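Local coordinates for protein MdcA (Pseudomonas aeruginosa, PDB 5VIT) that forms the alpha subunit of malonate decarboxylase and probably acts as the transferase that exchanges acetyl for malonyl groups on the acyl-carrier subunit, at residues Ala157-Asn162 against Asn191-Asp196; Leu200-Ile205 against Asp334-Ser339; Tyr249-Val254 against Tyr470-Arg475; Asp353-Ala358 against Val417-Glu422. All coordinates share one frame; numbering follows the deposited sequence.

Interaction 1: Ala157-Asn162 against Asn191-Asp196; sequences ADREGN and NRIVDD
Arg159 lies across Ile193 at about a right angle, its CD 3.8 Å from CG2 of the isoleucine. Ile193 holds CG2 anti to its backbone N, with CG1 beside that N (chi1 -55°), and this turns the methyl toward both the arginine chain and Ala157 O. Asp195 runs alongside Arg159 in the same direction, but OD1 stays 4.2 Å from Arg159 NE and well off the guanidinium plane; the attraction is one of charge, and the guanidinium makes its salt bridge to Asp30 instead. On the other face of the strands, CG2 of Val194 sits 3.5 Å from Ala157 O and 4.1 Å from Asp158 CB. Ala157 binds the backbone twice, giving its N-H to Arg192 O (3.2 Å) and accepting Val194 N (2.9 Å). Asp158 turns its carboxylate back over its own chain: OD1 meets Asn162 N from above the carboxylate plane, while the syn lone pair of OD2 takes Asn162 ND2 at 2.8 Å. The carboxylate thus braces a type I turn, Asp158-Gly161, which joins strands 156-158 and 163-164 as a beta hairpin; strand 192-194 adds a parallel edge, making a small mixed sheet of three strands.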
loop_
_atom_site.group_PDB
_atom_site.type_symbol
_atom_site.label_atom_id
_atom_site.label_comp_id
_atom_site.label_asym_id
_atom_site.label_seq_id
_atom_site.Cartn_x
_atom_site.Cartn_y
_atom_site.Cartn_z
ATOM N N ALA A 157 -49.234 -9.863 21.794
ATOM C CA ALA A 157 -49.732 -9.045 22.906
ATOM C C ALA A 157 -50.718 -9.821 23.781
ATOM O O ALA A 157 -51.375 -10.751 23.313
ATOM C CB ALA A 157 -50.383 -7.785 22.388
ATOM N N ASP A 158 -50.813 -9.460 25.056
ATOM C CA ASP A 158 -51.940 -9.923 25.860
ATOM C C ASP A 158 -53.049 -8.853 25.816
ATOM O O ASP A 158 -52.860 -7.770 25.238
ATOM C CB ASP A 158 -51.514 -10.256 27.302
ATOM C CG ASP A 158 -50.992 -9.045 28.072
ATOM O OD1 ASP A 158 -51.268 -7.893 27.662
ATOM O OD2 ASP A 158 -50.309 -9.255 29.104
ATOM N N ARG A 159 -54.192 -9.147 26.426
ATOM C CA ARG A 159 -55.362 -8.273 26.317
ATOM C C ARG A 159 -55.118 -6.906 26.964
ATOM O O ARG A 159 -55.795 -5.939 26.623
ATOM C CB ARG A 159 -56.601 -8.936 26.948
ATOM C CG ARG A 159 -56.853 -10.388 26.549
ATOM C CD ARG A 159 -57.390 -10.507 25.131
ATOM N NE ARG A 159 -58.633 -9.764 24.933
ATOM C CZ ARG A 159 -59.246 -9.629 23.755
ATOM N NH1 ARG A 159 -58.732 -10.189 22.662
ATOM N NH2 ARG A 159 -60.372 -8.927 23.667
ATOM N N GLU A 160 -54.151 -6.839 27.884
ATOM C CA GLU A 160 -53.853 -5.622 28.648
ATOM C C GLU A 160 -52.818 -4.697 28.002
ATOM O O GLU A 160 -52.640 -3.557 28.434
ATOM C CB GLU A 160 -53.379 -5.978 30.057
ATOM C CG GLU A 160 -54.493 -6.012 31.098
ATOM C CD GLU A 160 -55.135 -4.638 31.369
ATOM O OE1 GLU A 160 -54.741 -3.624 30.740
ATOM O OE2 GLU A 160 -56.063 -4.581 32.210
ATOM N N GLY A 161 -52.137 -5.178 26.968
ATOM C CA GLY A 161 -51.228 -4.323 26.230
ATOM C C GLY A 161 -49.742 -4.642 26.319
ATOM O O GLY A 161 -48.942 -3.983 25.652
ATOM N N ASN A 162 -49.356 -5.627 27.129
ATOM C CA ASN A 162 -47.961 -6.048 27.141
ATOM C C ASN A 162 -47.660 -6.653 25.790
ATOM O O ASN A 162 -48.489 -7.390 25.242
ATOM C CB ASN A 162 -47.657 -7.052 28.249
ATOM C CG ASN A 162 -47.948 -6.507 29.622
ATOM O OD1 ASN A 162 -47.218 -5.657 30.128
ATOM N ND2 ASN A 162 -49.020 -7.002 30.245
ATOM N N ASN A 191 -49.055 -10.045 15.823
ATOM C CA ASN A 191 -49.403 -11.165 14.987
ATOM C C ASN A 191 -50.537 -11.979 15.617
ATOM O O ASN A 191 -51.363 -12.559 14.910
ATOM C CB ASN A 191 -48.161 -12.017 14.729
ATOM C CG ASN A 191 -47.181 -11.333 13.795
ATOM O OD1 ASN A 191 -47.475 -10.269 13.244
ATOM N ND2 ASN A 191 -46.020 -11.948 13.593
ATOM N N ARG A 192 -50.571 -12.006 16.946
ATOM C CA ARG A 192 -51.647 -12.661 17.685
ATOM C C ARG A 192 -51.756 -12.146 19.119
ATOM O O ARG A 192 -50.754 -11.813 19.773
ATOM C CB ARG A 192 -51.463 -14.186 17.700
ATOM C CG ARG A 192 -50.256 -14.644 18.465
ATOM C CD ARG A 192 -49.920 -16.107 18.222
ATOM N NE ARG A 192 -48.579 -16.411 18.728
ATOM C CZ ARG A 192 -48.328 -16.893 19.942
ATOM N NH1 ARG A 192 -49.334 -17.151 20.778
ATOM N NH2 ARG A 192 -47.070 -17.128 20.319
ATOM N N ILE A 193 -52.996 -12.090 19.593
ATOM C CA ILE A 193 -53.304 -11.665 20.942
ATOM C C ILE A 193 -53.642 -12.909 21.753
ATOM O O ILE A 193 -54.516 -13.684 21.363
ATOM C CB ILE A 193 -54.470 -10.646 20.954
ATOM C CG1 ILE A 193 -54.146 -9.469 20.030
ATOM C CG2 ILE A 193 -54.749 -10.162 22.368
ATOM C CD1 ILE A 193 -55.321 -8.561 19.700
ATOM N N VAL A 194 -52.915 -13.125 22.850
ATOM C CA VAL A 194 -53.134 -14.289 23.710
ATOM C C VAL A 194 -54.108 -13.938 24.828
ATOM O O VAL A 194 -54.080 -12.823 25.357
ATOM C CB VAL A 194 -51.812 -14.822 24.330
ATOM C CG1 VAL A 194 -50.935 -15.423 23.258
ATOM C CG2 VAL A 194 -51.060 -13.718 25.099
ATOM N N ASP A 195 -54.978 -14.881 25.182
ATOM C CA ASP A 195 -55.957 -14.632 26.238
ATOM C C ASP A 195 -55.313 -14.809 27.603
ATOM O O ASP A 195 -55.573 -14.047 28.535
ATOM C CB ASP A 195 -57.168 -15.549 26.081
ATOM C CG ASP A 195 -58.059 -15.136 24.920
ATOM O OD1 ASP A 195 -58.332 -13.922 24.779
ATOM O OD2 ASP A 195 -58.483 -16.022 24.149
ATOM N N ASP A 196 -54.449 -15.808 27.710
ATOM C CA ASP A 196 -53.684 -16.007 28.928
ATOM C C ASP A 196 -52.441 -15.123 28.899
ATOM O O ASP A 196 -51.571 -15.307 28.047
ATOM C CB ASP A 196 -53.292 -17.475 29.067
ATOM C CG ASP A 196 -52.738 -17.806 30.436
ATOM O OD1 ASP A 196 -52.423 -16.872 31.211
ATOM O OD2 ASP A 196 -52.612 -19.017 30.725
#

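Interaction 2: Leu200-Ile205 against Asp334-Ser339; sequences LPRVDI and DGSLRS
Arg202 reaches Asp334 with CG anti to its backbone N (chi1 168°) and the rest of the chain bent at chi2 and chi3, while Asp334 sets CG between its own N and carbonyl carbon (chi1 65°), so that OD1 faces the incoming guanidinium. The grip is side-on, yet both nitrogens fall on a single oxygen: NE and NH2 of Arg202 each lie 3.0 Å from Asp334 OD1, and the oxygen is tilted 18° from the guanidinium plane. Asp334 OD2, beside it, accepts the hydroxyl of Ser336 at 2.7 Å through its syn lone pair, which helps fix the rotation of the carboxylate. Arg202 NH2 also makes a weak bond to Leu337 O.

Asp204 links this pair to a second arginine. Its OD2 takes Arg202 NH1 at 2.9 Å on the syn lone pair, within the guanidinium plane, and Arg338 NH1 at 2.8 Å from the anti side. The result is a four-residue network of alternating charge, in which the shared carboxylate probably offsets the repulsion between the two guanidiniums. A water then bridges Asp204 O and Arg338 NH2.

Asp204 OD1 is held by the backbone N-H groups of Thr165 and Gly166, and Tyr164 of strand 163-164 packs against Pro201, Arg202 and Asp334. Asp204 and Ile205 both face Val163 in a classic beta bulge, and the network joins this loop, between strands 192-194 and 212-215, to the one leading from helix 319-323 into helix 341-350.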
loop_
_atom_site.group_PDB
_atom_site.type_symbol
_atom_site.label_atom_id
_atom_site.label_comp_id
_atom_site.label_asym_id
_atom_site.label_seq_id
_atom_site.Cartn_x
_atom_site.Cartn_y
_atom_site.Cartn_z
ATOM N N LEU A 200 -47.529 -15.019 26.956
ATOM C CA LEU A 200 -46.614 -14.023 26.417
ATOM C C LEU A 200 -45.190 -14.459 26.721
ATOM O O LEU A 200 -44.825 -14.595 27.886
ATOM C CB LEU A 200 -46.893 -12.647 27.015
ATOM C CG LEU A 200 -46.462 -11.499 26.111
ATOM C CD1 LEU A 200 -47.510 -11.284 25.058
ATOM C CD2 LEU A 200 -46.223 -10.223 26.918
ATOM N N PRO A 201 -44.381 -14.696 25.676
ATOM C CA PRO A 201 -43.069 -15.305 25.914
ATOM C C PRO A 201 -42.135 -14.387 26.710
ATOM O O PRO A 201 -41.317 -14.884 27.479
ATOM C CB PRO A 201 -42.532 -15.583 24.498
ATOM C CG PRO A 201 -43.397 -14.865 23.575
ATOM C CD PRO A 201 -44.694 -14.554 24.242
ATOM N N ARG A 202 -42.294 -13.076 26.561
ATOM C CA ARG A 202 -41.518 -12.099 27.322
ATOM C C ARG A 202 -42.214 -10.752 27.176
ATOM O O ARG A 202 -42.952 -10.534 26.208
ATOM C CB ARG A 202 -40.067 -12.052 26.810
ATOM C CG ARG A 202 -39.200 -10.906 27.298
ATOM C CD ARG A 202 -38.304 -10.362 26.168
ATOM N NE ARG A 202 -37.503 -11.414 25.568
ATOM C CZ ARG A 202 -36.822 -11.320 24.421
ATOM N NH1 ARG A 202 -36.805 -10.201 23.707
ATOM N NH2 ARG A 202 -36.147 -12.375 23.991
ATOM N N VAL A 203 -42.027 -9.852 28.134
ATOM C CA VAL A 203 -42.484 -8.489 27.918
ATOM C C VAL A 203 -41.317 -7.632 27.406
ATOM O O VAL A 203 -40.252 -7.578 28.029
ATOM C CB VAL A 203 -43.086 -7.873 29.198
ATOM C CG1 VAL A 203 -43.543 -6.441 28.919
ATOM C CG2 VAL A 203 -44.259 -8.723 29.698
ATOM N N ASP A 204 -41.502 -6.994 26.253
ATOM C CA ASP A 204 -40.489 -6.072 25.723
ATOM C C ASP A 204 -40.963 -4.632 25.904
ATOM O O ASP A 204 -40.171 -3.751 26.249
ATOM C CB ASP A 204 -40.191 -6.345 24.241
ATOM C CG ASP A 204 -39.420 -7.650 24.016
ATOM O OD1 ASP A 204 -39.961 -8.549 23.338
ATOM O OD2 ASP A 204 -38.275 -7.781 24.501
ATOM N N ILE A 205 -42.251 -4.410 25.645
ATOM C CA ILE A 205 -42.900 -3.120 25.876
ATOM C C ILE A 205 -44.046 -3.338 26.867
ATOM O O ILE A 205 -45.010 -4.042 26.553
ATOM C CB ILE A 205 -43.439 -2.480 24.564
ATOM C CG1 ILE A 205 -42.286 -1.984 23.684
ATOM C CG2 ILE A 205 -44.322 -1.278 24.861
ATOM C CD1 ILE A 205 -41.692 -3.040 22.837
ATOM N N ASP A 334 -37.018 -16.367 27.705
ATOM C CA ASP A 334 -37.717 -17.242 26.767
ATOM C C ASP A 334 -36.733 -17.908 25.809
ATOM O O ASP A 334 -37.074 -18.885 25.145
ATOM C CB ASP A 334 -38.752 -16.452 25.974
ATOM C CG ASP A 334 -38.111 -15.397 25.085
ATOM O OD1 ASP A 334 -37.552 -14.431 25.626
ATOM O OD2 ASP A 334 -38.173 -15.537 23.852
ATOM N N GLY A 335 -35.523 -17.358 25.725
ATOM C CA GLY A 335 -34.478 -17.936 24.900
ATOM C C GLY A 335 -34.243 -17.264 23.556
ATOM O O GLY A 335 -33.281 -17.607 22.864
ATOM N N SER A 336 -35.108 -16.322 23.174
ATOM C CA SER A 336 -34.947 -15.645 21.889
ATOM C C SER A 336 -34.104 -14.352 21.994
ATOM O O SER A 336 -33.919 -13.767 23.072
ATOM C CB SER A 336 -36.316 -15.331 21.256
ATOM O OG SER A 336 -36.965 -14.232 21.880
ATOM N N LEU A 337 -33.575 -13.945 20.847
ATOM C CA LEU A 337 -32.803 -12.724 20.701
ATOM C C LEU A 337 -33.531 -11.504 21.258
ATOM O O LEU A 337 -34.745 -11.369 21.094
ATOM C CB LEU A 337 -32.475 -12.509 19.213
ATOM C CG LEU A 337 -31.783 -11.219 18.814
ATOM C CD1 LEU A 337 -30.335 -11.342 19.207
ATOM C CD2 LEU A 337 -31.959 -10.951 17.316
ATOM N N ARG A 338 -32.784 -10.628 21.931
ATOM C CA ARG A 338 -33.255 -9.272 22.210
ATOM C C ARG A 338 -32.362 -8.248 21.495
ATOM O O ARG A 338 -31.311 -7.833 21.990
ATOM C CB ARG A 338 -33.300 -8.995 23.716
ATOM C CG ARG A 338 -33.385 -7.507 24.101
ATOM C CD ARG A 338 -34.789 -6.967 24.320
ATOM N NE ARG A 338 -34.722 -5.569 24.760
ATOM C CZ ARG A 338 -35.775 -4.821 25.086
ATOM N NH1 ARG A 338 -37.000 -5.331 25.029
ATOM N NH2 ARG A 338 -35.607 -3.560 25.472
ATOM N N SER A 339 -32.795 -7.854 20.313
ATOM C CA SER A 339 -32.130 -6.795 19.577
ATOM C C SER A 339 -32.497 -5.473 20.216
ATOM O O SER A 339 -33.445 -5.407 20.990
ATOM C CB SER A 339 -32.554 -6.813 18.109
ATOM O OG SER A 339 -33.960 -6.624 18.010
HETATM O O HOH W 1 -37.927 -1.980 25.936
#

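Interaction 3: Tyr249-Val254 against Tyr470-Arg475; sequences YQRHNV and YLYKAR
Tyr470 presents one ring face to Arg251, whose guanidinium stands off-centre above it in a cation-pi contact: CZ is 5.0 Å from the ring centroid, and the two planes are inclined by 54°. The bends at chi2 and chi3 of Arg251 fold the guanidinium back to this place. The edge of the same ring meets His252, with CE2 4.0 Å from NE2 of the histidine, and the phenol hydroxyl is bonded to Gly247 O.

Two residues on, Tyr472 comes tip to tip with His252. Its OH approaches the edge of the imidazole, 3.3 Å from CE1, and the rings are steeply inclined to one another with centroids 5.5 Å apart. The imidazole is fixed by other partners, Asp401 at ND1 and His461 at NE2.

Lys473, extended beyond CG, lays CG over one face of the Tyr472 ring and brings NZ within 3.3 Å of Arg251 NH2. Two donors of like charge meet here with no bond between them; NZ instead gives to Gly509 O, which would offset part of the cost.

Arg251 and His252 lie in the turn at the C-terminal end of helix 235-250, which a Schellman motif closes: Val254 N returns to Tyr249 O (2.8 Å) and Asn253 N to Gln250 O (3.1 Å), with Asn253 at positive phi as the C-prime residue.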
loop_
_atom_site.group_PDB
_atom_site.type_symbol
_atom_site.label_atom_id
_atom_site.label_comp_id
_atom_site.label_asym_id
_atom_site.label_seq_id
_atom_site.Cartn_x
_atom_site.Cartn_y
_atom_site.Cartn_z
ATOM N N TYR A 249 -7.236 -4.740 10.389
ATOM C CA TYR A 249 -7.621 -5.409 11.621
ATOM C C TYR A 249 -6.375 -5.859 12.377
ATOM O O TYR A 249 -6.227 -5.557 13.568
ATOM C CB TYR A 249 -8.521 -6.613 11.343
ATOM C CG TYR A 249 -9.885 -6.277 10.782
ATOM C CD1 TYR A 249 -10.804 -7.293 10.497
ATOM C CD2 TYR A 249 -10.270 -4.952 10.555
ATOM C CE1 TYR A 249 -12.060 -7.007 9.985
ATOM C CE2 TYR A 249 -11.535 -4.654 10.046
ATOM C CZ TYR A 249 -12.416 -5.685 9.753
ATOM O OH TYR A 249 -13.657 -5.401 9.240
ATOM N N GLN A 250 -5.480 -6.569 11.681
ATOM C CA GLN A 250 -4.273 -7.074 12.310
ATOM C C GLN A 250 -3.309 -5.951 12.615
ATOM O O GLN A 250 -2.755 -5.892 13.721
ATOM C CB GLN A 250 -3.577 -8.123 11.437
ATOM C CG GLN A 250 -2.299 -8.704 12.073
ATOM C CD GLN A 250 -1.618 -9.758 11.195
ATOM O OE1 GLN A 250 -1.981 -9.952 10.032
ATOM N NE2 GLN A 250 -0.629 -10.439 11.752
ATOM N N ARG A 251 -3.101 -5.062 11.644
ATOM C CA ARG A 251 -2.175 -3.935 11.815
ATOM C C ARG A 251 -2.439 -3.131 13.076
ATOM O O ARG A 251 -1.509 -2.740 13.769
ATOM C CB ARG A 251 -2.245 -2.976 10.618
ATOM C CG ARG A 251 -1.214 -3.235 9.552
ATOM C CD ARG A 251 0.062 -2.466 9.833
ATOM N NE ARG A 251 -0.168 -1.030 9.712
ATOM C CZ ARG A 251 0.795 -0.114 9.643
ATOM N NH1 ARG A 251 2.076 -0.494 9.664
ATOM N NH2 ARG A 251 0.476 1.181 9.538
ATOM N N HIS A 252 -3.711 -2.864 13.352
ATOM C CA HIS A 252 -4.056 -1.991 14.458
ATOM C C HIS A 252 -4.610 -2.782 15.637
ATOM O O HIS A 252 -5.087 -2.201 16.602
ATOM C CB HIS A 252 -5.064 -0.914 13.994
ATOM C CG HIS A 252 -4.551 -0.054 12.879
ATOM N ND1 HIS A 252 -3.397 0.687 12.987
ATOM C CD2 HIS A 252 -5.031 0.174 11.631
ATOM C CE1 HIS A 252 -3.182 1.336 11.855
ATOM N NE2 HIS A 252 -4.158 1.038 11.012
ATOM N N ASN A 253 -4.546 -4.107 15.550
ATOM C CA ASN A 253 -4.994 -4.977 16.636
ATOM C C ASN A 253 -6.448 -4.680 17.019
ATOM O O ASN A 253 -6.758 -4.342 18.169
ATOM C CB ASN A 253 -4.074 -4.844 17.862
ATOM C CG ASN A 253 -4.323 -5.932 18.905
ATOM O OD1 ASN A 253 -4.700 -7.058 18.570
ATOM N ND2 ASN A 253 -4.109 -5.600 20.174
ATOM N N VAL A 254 -7.334 -4.814 16.042
ATOM C CA VAL A 254 -8.730 -4.481 16.234
ATOM C C VAL A 254 -9.487 -5.590 16.969
ATOM O O VAL A 254 -9.574 -6.713 16.479
ATOM C CB VAL A 254 -9.404 -4.215 14.882
ATOM C CG1 VAL A 254 -10.926 -4.088 15.045
ATOM C CG2 VAL A 254 -8.791 -2.982 14.220
ATOM N N TYR A 470 -3.671 5.214 4.305
ATOM C CA TYR A 470 -3.745 5.414 5.766
ATOM C C TYR A 470 -3.916 6.891 6.123
ATOM O O TYR A 470 -2.983 7.542 6.609
ATOM C CB TYR A 470 -2.491 4.859 6.453
ATOM C CG TYR A 470 -2.365 3.349 6.385
ATOM C CD1 TYR A 470 -1.625 2.739 5.378
ATOM C CD2 TYR A 470 -2.993 2.534 7.326
ATOM C CE1 TYR A 470 -1.508 1.359 5.312
ATOM C CE2 TYR A 470 -2.883 1.144 7.264
ATOM C CZ TYR A 470 -2.134 0.564 6.259
ATOM O OH TYR A 470 -2.009 -0.814 6.182
ATOM N N LEU A 471 -5.114 7.408 5.869
ATOM C CA LEU A 471 -5.406 8.834 5.976
ATOM C C LEU A 471 -5.138 9.403 7.363
ATOM O O LEU A 471 -4.859 10.596 7.508
ATOM C CB LEU A 471 -6.878 9.099 5.600
ATOM C CG LEU A 471 -7.365 8.671 4.202
ATOM C CD1 LEU A 471 -8.724 9.312 3.834
ATOM C CD2 LEU A 471 -6.341 8.971 3.143
ATOM N N TYR A 472 -5.217 8.567 8.396
ATOM C CA TYR A 472 -5.042 9.101 9.741
ATOM C C TYR A 472 -3.647 9.658 9.925
ATOM O O TYR A 472 -3.405 10.437 10.846
ATOM C CB TYR A 472 -5.329 8.040 10.786
ATOM C CG TYR A 472 -4.256 6.986 10.967
ATOM C CD1 TYR A 472 -4.259 5.832 10.197
ATOM C CD2 TYR A 472 -3.270 7.123 11.945
ATOM C CE1 TYR A 472 -3.293 4.858 10.373
ATOM C CE2 TYR A 472 -2.302 6.159 12.123
ATOM C CZ TYR A 472 -2.323 5.023 11.334
ATOM O OH TYR A 472 -1.375 4.043 11.499
ATOM N N LYS A 473 -2.733 9.270 9.035
ATOM C CA LYS A 473 -1.357 9.759 9.076
ATOM C C LYS A 473 -1.181 11.101 8.363
ATOM O O LYS A 473 -0.161 11.770 8.533
ATOM C CB LYS A 473 -0.416 8.716 8.450
ATOM C CG LYS A 473 -0.340 7.382 9.215
ATOM C CD LYS A 473 0.486 6.381 8.410
ATOM C CE LYS A 473 0.977 5.198 9.221
ATOM N NZ LYS A 473 1.507 4.103 8.316
ATOM N N ALA A 474 -2.158 11.493 7.549
ATOM C CA ALA A 474 -2.073 12.761 6.817
ATOM C C ALA A 474 -1.947 13.982 7.738
ATOM O O ALA A 474 -2.739 14.165 8.662
ATOM C CB ALA A 474 -3.297 12.924 5.892
ATOM N N ARG A 475 -0.965 14.830 7.459
ATOM C CA ARG A 475 -0.706 16.000 8.297
ATOM C C ARG A 475 -1.246 17.302 7.685
ATOM O O ARG A 475 -1.157 18.363 8.301
ATOM C CB ARG A 475 0.796 16.115 8.576
ATOM C CG ARG A 475 1.559 14.771 8.489
ATOM C CD ARG A 475 3.074 14.982 8.433
ATOM N NE ARG A 475 3.460 15.633 7.185
ATOM C CZ ARG A 475 3.855 15.001 6.085
ATOM N NH1 ARG A 475 3.960 13.674 6.074
ATOM N NH2 ARG A 475 4.171 15.704 4.999
#

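Interaction 4: Asp353-Ala358 against Val417-Glu422; sequences DLFIGA and VVQMVE
Two neighbouring parallel strands in the Rossmann-like sheet of the C-terminal half make this contact; the order of its six parallel strands, 3-2-1-4-5-6, places strand 354-357 beside strand 416-420. Phe355 O accepts Val418 N at 2.8 Å, Val418 O accepts Gly357 N at 3.0 Å, and Gly357 O takes Met420 N at 2.7 Å in a bond straight to within 2° (178° at the hydrogen). On one face Ile356 and Val418 lie side by side and point the same way, CG1 of the isoleucine 3.7 Å from CB of the valine. With CG1 anti to its backbone N (chi1 -180°), Ile356 carries CD1 onward to Met420, 3.7 Å from SD. Helices 235-250 and 263-278 pack over this face through Tyr249 and Ile268.

The other face bears Phe355, Val417 and Gln419. The Phe355 ring leans across Gly357, bringing CZ 3.9 Å from its CA, and presents its edge to Val417 CG1 and Gln419 NE2. A malonate ion, probably from the crystallisation liquor, lies about 6 Å from the Phe355 side chain. Gln419 bonds Ser368 through OE1, while its buried NE2, 4.4 Å from Phe355 CE2, has no polar partner in the model.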
loop_
_atom_site.group_PDB
_atom_site.type_symbol
_atom_site.label_atom_id
_atom_site.label_comp_id
_atom_site.label_asym_id
_atom_site.label_seq_id
_atom_site.Cartn_x
_atom_site.Cartn_y
_atom_site.Cartn_z
ATOM N N ASP A 353 -13.902 -0.447 18.348
ATOM C CA ASP A 353 -12.648 0.079 17.767
ATOM C C ASP A 353 -12.814 0.691 16.373
ATOM O O ASP A 353 -12.047 1.580 15.967
ATOM C CB ASP A 353 -11.566 -1.017 17.611
ATOM C CG ASP A 353 -11.070 -1.586 18.923
ATOM O OD1 ASP A 353 -11.321 -0.973 19.958
ATOM O OD2 ASP A 353 -10.430 -2.668 18.918
ATOM N N LEU A 354 -13.745 0.152 15.597
ATOM C CA LEU A 354 -13.689 0.393 14.162
ATOM C C LEU A 354 -15.058 0.305 13.479
ATOM O O LEU A 354 -15.901 -0.516 13.841
ATOM C CB LEU A 354 -12.695 -0.592 13.518
ATOM C CG LEU A 354 -12.630 -0.779 11.990
ATOM C CD1 LEU A 354 -11.265 -1.363 11.599
ATOM C CD2 LEU A 354 -13.753 -1.664 11.427
ATOM N N PHE A 355 -15.258 1.165 12.483
ATOM C CA PHE A 355 -16.350 1.004 11.537
ATOM C C PHE A 355 -15.757 0.801 10.171
ATOM O O PHE A 355 -14.769 1.437 9.817
ATOM C CB PHE A 355 -17.278 2.222 11.515
ATOM C CG PHE A 355 -18.205 2.257 10.326
ATOM C CD1 PHE A 355 -19.353 1.491 10.302
ATOM C CD2 PHE A 355 -17.927 3.064 9.243
ATOM C CE1 PHE A 355 -20.220 1.531 9.208
ATOM C CE2 PHE A 355 -18.772 3.110 8.144
ATOM C CZ PHE A 355 -19.928 2.333 8.130
ATOM N N ILE A 356 -16.363 -0.080 9.389
ATOM C CA ILE A 356 -15.934 -0.234 8.004
ATOM C C ILE A 356 -17.165 -0.402 7.134
ATOM O O ILE A 356 -18.022 -1.222 7.424
ATOM C CB ILE A 356 -14.946 -1.420 7.825
ATOM C CG1 ILE A 356 -14.513 -1.552 6.359
ATOM C CG2 ILE A 356 -15.543 -2.723 8.351
ATOM C CD1 ILE A 356 -13.271 -2.441 6.153
ATOM N N GLY A 357 -17.261 0.410 6.084
ATOM C CA GLY A 357 -18.390 0.336 5.179
ATOM C C GLY A 357 -18.058 0.749 3.759
ATOM O O GLY A 357 -16.972 1.265 3.478
ATOM N N ALA A 358 -19.006 0.499 2.862
ATOM C CA ALA A 358 -18.905 0.929 1.482
ATOM C C ALA A 358 -19.708 2.205 1.272
ATOM O O ALA A 358 -20.360 2.708 2.193
ATOM C CB ALA A 358 -19.404 -0.166 0.545
ATOM N N VAL A 417 -12.180 4.474 11.135
ATOM C CA VAL A 417 -13.313 4.641 10.234
ATOM C C VAL A 417 -12.814 4.377 8.804
ATOM O O VAL A 417 -12.054 5.173 8.239
ATOM C CB VAL A 417 -13.942 6.055 10.372
ATOM C CG1 VAL A 417 -14.923 6.338 9.236
ATOM C CG2 VAL A 417 -14.623 6.228 11.758
ATOM N N VAL A 418 -13.225 3.235 8.260
ATOM C CA VAL A 418 -12.755 2.744 6.967
ATOM C C VAL A 418 -13.834 2.817 5.903
ATOM O O VAL A 418 -14.975 2.385 6.091
ATOM C CB VAL A 418 -12.254 1.276 7.040
ATOM C CG1 VAL A 418 -11.613 0.853 5.724
ATOM C CG2 VAL A 418 -11.268 1.104 8.169
ATOM N N GLN A 419 -13.448 3.365 4.765
ATOM C CA GLN A 419 -14.312 3.414 3.620
ATOM C C GLN A 419 -13.753 2.398 2.642
ATOM O O GLN A 419 -12.651 2.564 2.119
ATOM C CB GLN A 419 -14.349 4.835 3.080
ATOM C CG GLN A 419 -15.688 5.347 2.596
ATOM C CD GLN A 419 -16.846 5.252 3.613
ATOM O OE1 GLN A 419 -17.995 5.360 3.214
ATOM N NE2 GLN A 419 -16.564 4.939 4.871
ATOM N N MET A 420 -14.500 1.313 2.450
ATOM C CA MET A 420 -14.036 0.161 1.678
ATOM C C MET A 420 -14.851 0.056 0.398
ATOM O O MET A 420 -16.033 -0.266 0.421
ATOM C CB MET A 420 -14.155 -1.133 2.508
ATOM C CG MET A 420 -13.866 -2.437 1.763
ATOM S SD MET A 420 -14.226 -3.847 2.847
ATOM C CE MET A 420 -13.416 -5.196 1.990
ATOM N N VAL A 421 -14.220 0.317 -0.733
ATOM C CA VAL A 421 -14.991 0.407 -1.944
ATOM C C VAL A 421 -14.087 0.221 -3.152
ATOM O O VAL A 421 -12.903 0.580 -3.124
ATOM C CB VAL A 421 -15.737 1.778 -1.992
ATOM C CG1 VAL A 421 -14.753 2.932 -2.154
ATOM C CG2 VAL A 421 -16.797 1.798 -3.056
ATOM N N GLU A 422 -14.654 -0.366 -4.204
ATOM C CA GLU A 422 -13.975 -0.500 -5.483
ATOM C C GLU A 422 -13.807 0.870 -6.139
ATOM O O GLU A 422 -14.645 1.766 -5.939
ATOM C CB GLU A 422 -14.764 -1.441 -6.402
ATOM C CG GLU A 422 -13.866 -2.447 -7.059
ATOM C CD GLU A 422 -14.535 -3.263 -8.134
ATOM O OE1 GLU A 422 -13.911 -3.373 -9.200
ATOM O OE2 GLU A 422 -15.628 -3.824 -7.911
#

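How the interactions relate
Followed from the N terminus, the chain first closes a short loop at interaction 1, where 28 residues separate the two segments. Interaction 2 opens soon after, and the two contacts touch where Leu200 packs on Ala157 and Asn162; its second segment, 129 residues on, ties the small mixed sheet to the approach to helix 341-350. Interaction 3 begins inside that span and ends far beyond it, so the two cross, with nearest atoms about 20 Å apart. Within the long span of interaction 3, interaction 4 joins strands of the C-terminal sheet, and the two meet where Tyr249 and Val254 pack on Leu354 and Ile356. Interactions 1 and 4 lie on opposite sides of the chain's centre.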